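Local coordinates for NADP-dependent glyceraldehyde-3-phosphate dehydrogenase (Bacillus halodurans, PDB 3PRL), which probably catalyses the NADP-dependent, non-phosphorylating oxidation of glyceraldehyde 3-phosphate, as a member of the aldehyde dehydrogenase family, at residues L260-L274 and C293-V305. Sequence-based numbering, arbitrary orientation.
Sequences LGGKDPAIVLDDADL and CTAIKRVFVQDSV
Strands 264-268 and 296-302 run parallel, their axes 4.5 Å apart and inclined by 25°, with Ala-266, Ile-267 and Val-268 opposite Val-299, Phe-300 and Val-301. Hydrogen bonds pass in both directions: Ala-266 N to Arg-298 O, Phe-300 N to Ala-266 O, Val-268 N to Phe-300 O and Gln-302 N to Val-268 O. On one face of the sheet, Pro-265 CB meets the edge of the Phe-300 ring at CE2 (3.5 Å), and helix 400-409 packs over Pro-265, Ile-267 and Phe-300. On the other, Ala-266 CB touches Ile-296 CG2 at 3.7 Å, while Val-268 CG2 meets Val-299 CG1; Ile-281 of helix 274-286 lies on Ala-266, Ile-296 and Val-299. That helix connects the adjacent strands of a beta-alpha-beta unit in the mixed sheet where 415-419 flanks 264-268 and 391-397 flanks 296-302, consistent with the catalytic domain of aldehyde dehydrogenases. Arg-298 grips Lys-263 O side-on, NE at 3.1 Å and NH2 at 2.8 Å, with the oxygen close to the guanidinium plane. Bent at chi2 (84°), the Lys-263 chain crosses that of Arg-298 at about a right angle, its CG against Arg-298 NE; its NZ bonds Val-382 O, Glu-385 O and a water shared with Lys-297 O. Lys-297 NZ sits among several acceptors, including Gly-262 O (3.0 Å, from well above the carbonyl plane), Cys-293 O and a water shared with Asp-264 N, and makes a salt bridge to Glu-386. Asp-264 OD2 takes Ala-295 N at 2.9 Å on its anti side and also bonds Thr-444 OG1; OD1 accepts from Gln-415 N, tying the carboxylate to strand 415-419. Where the strands end, Val-305 CG1 abuts Asp-270 O (3.4 Å), and Leu-274 CD2 reaches Val-305 CB.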
loop_
_atom_site.group_PDB
_atom_site.type_symbol
_atom_site.label_atom_id
_atom_site.label_comp_id
_atom_site.label_asym_id
_atom_site.label_seq_id
_atom_site.Cartn_x
_atom_site.Cartn_y
_atom_site.Cartn_z
ATOM N N LEU D 260 -14.322 -9.810 -22.642
ATOM C CA LEU D 260 -14.899 -10.572 -23.753
ATOM C C LEU D 260 -15.509 -11.897 -23.286
ATOM O O LEU D 260 -15.972 -12.010 -22.147
ATOM C CB LEU D 260 -13.868 -10.762 -24.895
ATOM C CG LEU D 260 -13.078 -9.474 -25.222
ATOM C CD1 LEU D 260 -11.903 -9.693 -26.135
ATOM C CD2 LEU D 260 -13.977 -8.396 -25.771
ATOM N N GLY D 261 -15.528 -12.888 -24.171
ATOM C CA GLY D 261 -16.222 -14.134 -23.901
ATOM C C GLY D 261 -15.508 -15.112 -22.991
ATOM O O GLY D 261 -14.283 -15.036 -22.779
ATOM N N GLY D 262 -16.291 -16.051 -22.466
ATOM C CA GLY D 262 -15.755 -17.098 -21.621
ATOM C C GLY D 262 -16.273 -18.450 -22.028
ATOM O O GLY D 262 -17.308 -18.562 -22.681
ATOM N N LYS D 263 -15.523 -19.487 -21.678
ATOM C CA LYS D 263 -16.109 -20.826 -21.593
ATOM C C LYS D 263 -15.676 -21.417 -20.246
ATOM O O LYS D 263 -14.841 -22.335 -20.199
ATOM C CB LYS D 263 -15.681 -21.675 -22.792
ATOM C CG LYS D 263 -16.482 -22.967 -23.026
ATOM C CD LYS D 263 -17.776 -22.763 -23.829
ATOM C CE LYS D 263 -18.411 -24.122 -24.139
ATOM N NZ LYS D 263 -19.699 -24.070 -24.912
ATOM N N ASP D 264 -16.201 -20.853 -19.150
ATOM C CA ASP D 264 -15.773 -21.263 -17.802
ATOM C C ASP D 264 -16.061 -22.758 -17.568
ATOM O O ASP D 264 -17.178 -23.210 -17.764
ATOM C CB ASP D 264 -16.416 -20.411 -16.672
ATOM C CG ASP D 264 -16.170 -18.906 -16.818
ATOM O OD1 ASP D 264 -15.131 -18.481 -17.389
ATOM O OD2 ASP D 264 -17.037 -18.128 -16.349
ATOM N N PRO D 265 -15.031 -23.528 -17.190
ATOM C CA PRO D 265 -15.252 -24.931 -16.837
ATOM C C PRO D 265 -15.663 -25.117 -15.393
ATOM O O PRO D 265 -15.280 -24.325 -14.517
ATOM C CB PRO D 265 -13.884 -25.573 -17.054
ATOM C CG PRO D 265 -12.896 -24.421 -16.836
ATOM C CD PRO D 265 -13.596 -23.211 -17.376
ATOM N N ALA D 266 -16.452 -26.157 -15.151
ATOM C CA ALA D 266 -16.685 -26.625 -13.807
ATOM C C ALA D 266 -15.929 -27.935 -13.725
ATOM O O ALA D 266 -16.129 -28.822 -14.548
ATOM C CB ALA D 266 -18.152 -26.840 -13.573
ATOM N N ILE D 267 -15.030 -28.033 -12.754
ATOM C CA ILE D 267 -14.295 -29.273 -12.534
ATOM C C ILE D 267 -14.830 -29.930 -11.271
ATOM O O ILE D 267 -14.854 -29.301 -10.208
ATOM C CB ILE D 267 -12.778 -29.013 -12.449
ATOM C CG1 ILE D 267 -12.320 -28.275 -13.725
ATOM C CG2 ILE D 267 -12.025 -30.316 -12.221
ATOM C CD1 ILE D 267 -10.828 -27.987 -13.826
ATOM N N VAL D 268 -15.286 -31.177 -11.411
ATOM C CA VAL D 268 -15.863 -31.946 -10.310
ATOM C C VAL D 268 -15.053 -33.235 -10.079
ATOM O O VAL D 268 -15.091 -34.159 -10.893
ATOM C CB VAL D 268 -17.360 -32.256 -10.565
ATOM C CG1 VAL D 268 -18.074 -32.554 -9.265
ATOM C CG2 VAL D 268 -18.054 -31.084 -11.277
ATOM N N LEU D 269 -14.286 -33.264 -8.988
ATOM C CA LEU D 269 -13.492 -34.440 -8.615
ATOM C C LEU D 269 -14.290 -35.416 -7.740
ATOM O O LEU D 269 -15.385 -35.092 -7.293
ATOM C CB LEU D 269 -12.182 -34.028 -7.922
ATOM C CG LEU D 269 -11.171 -33.214 -8.738
ATOM C CD1 LEU D 269 -9.913 -32.895 -7.919
ATOM C CD2 LEU D 269 -10.818 -33.917 -10.049
ATOM N N ASP D 270 -13.729 -36.605 -7.515
ATOM C CA ASP D 270 -14.395 -37.703 -6.780
ATOM C C ASP D 270 -14.909 -37.335 -5.375
ATOM O O ASP D 270 -16.020 -37.728 -4.989
ATOM C CB ASP D 270 -13.467 -38.937 -6.749
ATOM C CG ASP D 270 -13.736 -39.885 -5.576
ATOM O OD1 ASP D 270 -14.863 -39.926 -5.034
ATOM O OD2 ASP D 270 -12.794 -40.623 -5.207
ATOM N N ASP D 271 -14.103 -36.591 -4.624
ATOM C CA ASP D 271 -14.431 -36.225 -3.255
ATOM C C ASP D 271 -15.194 -34.894 -3.169
ATOM O O ASP D 271 -14.822 -34.006 -2.404
ATOM C CB ASP D 271 -13.149 -36.181 -2.406
ATOM C CG ASP D 271 -12.110 -35.212 -2.958
ATOM O OD1 ASP D 271 -12.156 -34.913 -4.168
ATOM O OD2 ASP D 271 -11.243 -34.756 -2.180
ATOM N N ALA D 272 -16.268 -34.760 -3.943
ATOM C CA ALA D 272 -17.014 -33.509 -3.988
ATOM C C ALA D 272 -18.413 -33.663 -3.417
ATOM O O ALA D 272 -19.052 -34.707 -3.578
ATOM C CB ALA D 272 -17.084 -32.980 -5.407
ATOM N N ASP D 273 -18.877 -32.620 -2.733
ATOM C CA ASP D 273 -20.273 -32.550 -2.327
ATOM C C ASP D 273 -21.066 -32.262 -3.599
ATOM O O ASP D 273 -21.086 -31.131 -4.091
ATOM C CB ASP D 273 -20.499 -31.462 -1.265
ATOM C CG ASP D 273 -21.979 -31.246 -0.939
ATOM O OD1 ASP D 273 -22.844 -31.625 -1.752
ATOM O OD2 ASP D 273 -22.283 -30.683 0.130
ATOM N N LEU D 274 -21.706 -33.302 -4.121
ATOM C CA LEU D 274 -22.366 -33.233 -5.417
ATOM C C LEU D 274 -23.708 -32.502 -5.377
ATOM O O LEU D 274 -24.239 -32.141 -6.426
ATOM C CB LEU D 274 -22.521 -34.636 -6.018
ATOM C CG LEU D 274 -21.256 -35.500 -6.116
ATOM C CD1 LEU D 274 -21.620 -36.974 -6.179
ATOM C CD2 LEU D 274 -20.378 -35.107 -7.297
ATOM N N CYS D 293 -20.933 -13.573 -19.844
ATOM C CA CYS D 293 -19.563 -13.877 -20.189
ATOM C C CYS D 293 -18.989 -14.746 -19.090
ATOM O O CYS D 293 -18.355 -15.746 -19.374
ATOM C CB CYS D 293 -18.749 -12.607 -20.421
ATOM S SG CYS D 293 -19.306 -11.752 -21.889
ATOM N N THR D 294 -19.252 -14.354 -17.840
ATOM C CA THR D 294 -18.882 -15.132 -16.677
ATOM C C THR D 294 -20.051 -16.053 -16.287
ATOM O O THR D 294 -21.105 -15.589 -15.839
ATOM C CB THR D 294 -18.498 -14.220 -15.514
ATOM O OG1 THR D 294 -17.811 -13.058 -16.017
ATOM C CG2 THR D 294 -17.599 -14.957 -14.549
ATOM N N ALA D 295 -19.836 -17.349 -16.478
ATOM C CA ALA D 295 -20.832 -18.396 -16.266
ATOM C C ALA D 295 -20.188 -19.720 -16.590
ATOM O O ALA D 295 -19.399 -19.812 -17.530
ATOM C CB ALA D 295 -22.034 -18.193 -17.173
ATOM N N ILE D 296 -20.552 -20.748 -15.829
ATOM C CA ILE D 296 -20.125 -22.103 -16.109
ATOM C C ILE D 296 -20.790 -22.588 -17.415
ATOM O O ILE D 296 -22.009 -22.551 -17.560
ATOM C CB ILE D 296 -20.485 -23.038 -14.938
ATOM C CG1 ILE D 296 -19.667 -22.692 -13.680
ATOM C CG2 ILE D 296 -20.399 -24.505 -15.355
ATOM C CD1 ILE D 296 -18.201 -23.046 -13.731
ATOM N N LYS D 297 -19.982 -23.038 -18.360
ATOM C CA LYS D 297 -20.499 -23.458 -19.657
ATOM C C LYS D 297 -19.950 -24.805 -20.066
ATOM O O LYS D 297 -20.168 -25.229 -21.180
ATOM C CB LYS D 297 -20.146 -22.421 -20.723
ATOM C CG LYS D 297 -20.897 -21.107 -20.617
ATOM C CD LYS D 297 -20.186 -20.087 -21.425
ATOM C CE LYS D 297 -20.844 -18.742 -21.325
ATOM N NZ LYS D 297 -19.780 -17.679 -21.330
ATOM N N ARG D 298 -19.248 -25.467 -19.152
ATOM C CA ARG D 298 -18.548 -26.725 -19.403
ATOM C C ARG D 298 -18.412 -27.473 -18.088
ATOM O O ARG D 298 -17.903 -26.908 -17.116
ATOM C CB ARG D 298 -17.120 -26.442 -19.879
ATOM C CG ARG D 298 -16.880 -26.388 -21.361
ATOM C CD ARG D 298 -15.376 -26.489 -21.625
ATOM N NE ARG D 298 -14.626 -25.300 -21.208
ATOM C CZ ARG D 298 -13.342 -25.082 -21.495
ATOM N NH1 ARG D 298 -12.652 -25.975 -22.214
ATOM N NH2 ARG D 298 -12.743 -23.967 -21.077
ATOM N N VAL D 299 -18.843 -28.730 -18.041
ATOM C CA VAL D 299 -18.545 -29.548 -16.870
ATOM C C VAL D 299 -17.589 -30.687 -17.207
ATOM O O VAL D 299 -17.950 -31.623 -17.913
ATOM C CB VAL D 299 -19.804 -30.137 -16.198
ATOM C CG1 VAL D 299 -19.404 -30.929 -14.950
ATOM C CG2 VAL D 299 -20.816 -29.045 -15.843
ATOM N N PHE D 300 -16.367 -30.602 -16.699
ATOM C CA PHE D 300 -15.486 -31.768 -16.676
ATOM C C PHE D 300 -15.735 -32.492 -15.354
ATOM O O PHE D 300 -15.389 -31.976 -14.290
ATOM C CB PHE D 300 -14.012 -31.357 -16.764
ATOM C CG PHE D 300 -13.665 -30.547 -17.983
ATOM C CD1 PHE D 300 -13.572 -31.144 -19.233
ATOM C CD2 PHE D 300 -13.405 -29.187 -17.872
ATOM C CE1 PHE D 300 -13.237 -30.398 -20.355
ATOM C CE2 PHE D 300 -13.073 -28.430 -18.990
ATOM C CZ PHE D 300 -12.985 -29.030 -20.229
ATOM N N VAL D 301 -16.336 -33.677 -15.414
ATOM C CA VAL D 301 -16.666 -34.434 -14.200
ATOM C C VAL D 301 -15.986 -35.802 -14.181
ATOM O O VAL D 301 -16.042 -36.541 -15.161
ATOM C CB VAL D 301 -18.215 -34.587 -13.998
ATOM C CG1 VAL D 301 -18.862 -35.317 -15.157
ATOM C CG2 VAL D 301 -18.525 -35.272 -12.680
ATOM N N GLN D 302 -15.347 -36.135 -13.061
ATOM C CA GLN D 302 -14.652 -37.413 -12.939
ATOM C C GLN D 302 -15.625 -38.574 -13.127
ATOM O O GLN D 302 -16.778 -38.489 -12.707
ATOM C CB GLN D 302 -13.939 -37.526 -11.591
ATOM C CG GLN D 302 -12.706 -38.398 -11.655
ATOM C CD GLN D 302 -12.098 -38.657 -10.304
ATOM O OE1 GLN D 302 -11.231 -37.911 -9.853
ATOM N NE2 GLN D 302 -12.539 -39.722 -9.650
ATOM N N ASP D 303 -15.162 -39.639 -13.776
ATOM C CA ASP D 303 -16.019 -40.793 -14.082
ATOM C C ASP D 303 -16.677 -41.463 -12.866
ATOM O O ASP D 303 -17.867 -41.789 -12.911
ATOM C CB ASP D 303 -15.295 -41.827 -14.968
ATOM C CG ASP D 303 -13.865 -42.106 -14.518
ATOM O OD1 ASP D 303 -13.658 -42.826 -13.511
ATOM O OD2 ASP D 303 -12.939 -41.621 -15.203
ATOM N N SER D 304 -15.919 -41.644 -11.781
ATOM C CA SER D 304 -16.406 -42.341 -10.580
ATOM C C SER D 304 -17.620 -41.685 -9.899
ATOM O O SER D 304 -18.276 -42.301 -9.051
ATOM C CB SER D 304 -15.268 -42.518 -9.567
ATOM O OG SER D 304 -14.719 -41.268 -9.170
ATOM N N VAL D 305 -17.912 -40.442 -10.280
ATOM C CA VAL D 305 -18.977 -39.648 -9.658
ATOM C C VAL D 305 -19.932 -39.030 -10.682
ATOM O O VAL D 305 -20.893 -38.358 -10.306
ATOM C CB VAL D 305 -18.405 -38.526 -8.731
ATOM C CG1 VAL D 305 -17.931 -39.102 -7.403
ATOM C CG2 VAL D 305 -17.267 -37.765 -9.424
HETATM O O HOH W 1 -21.720 -23.806 -23.132
HETATM O O HOH W 2 -17.942 -18.658 -19.378
#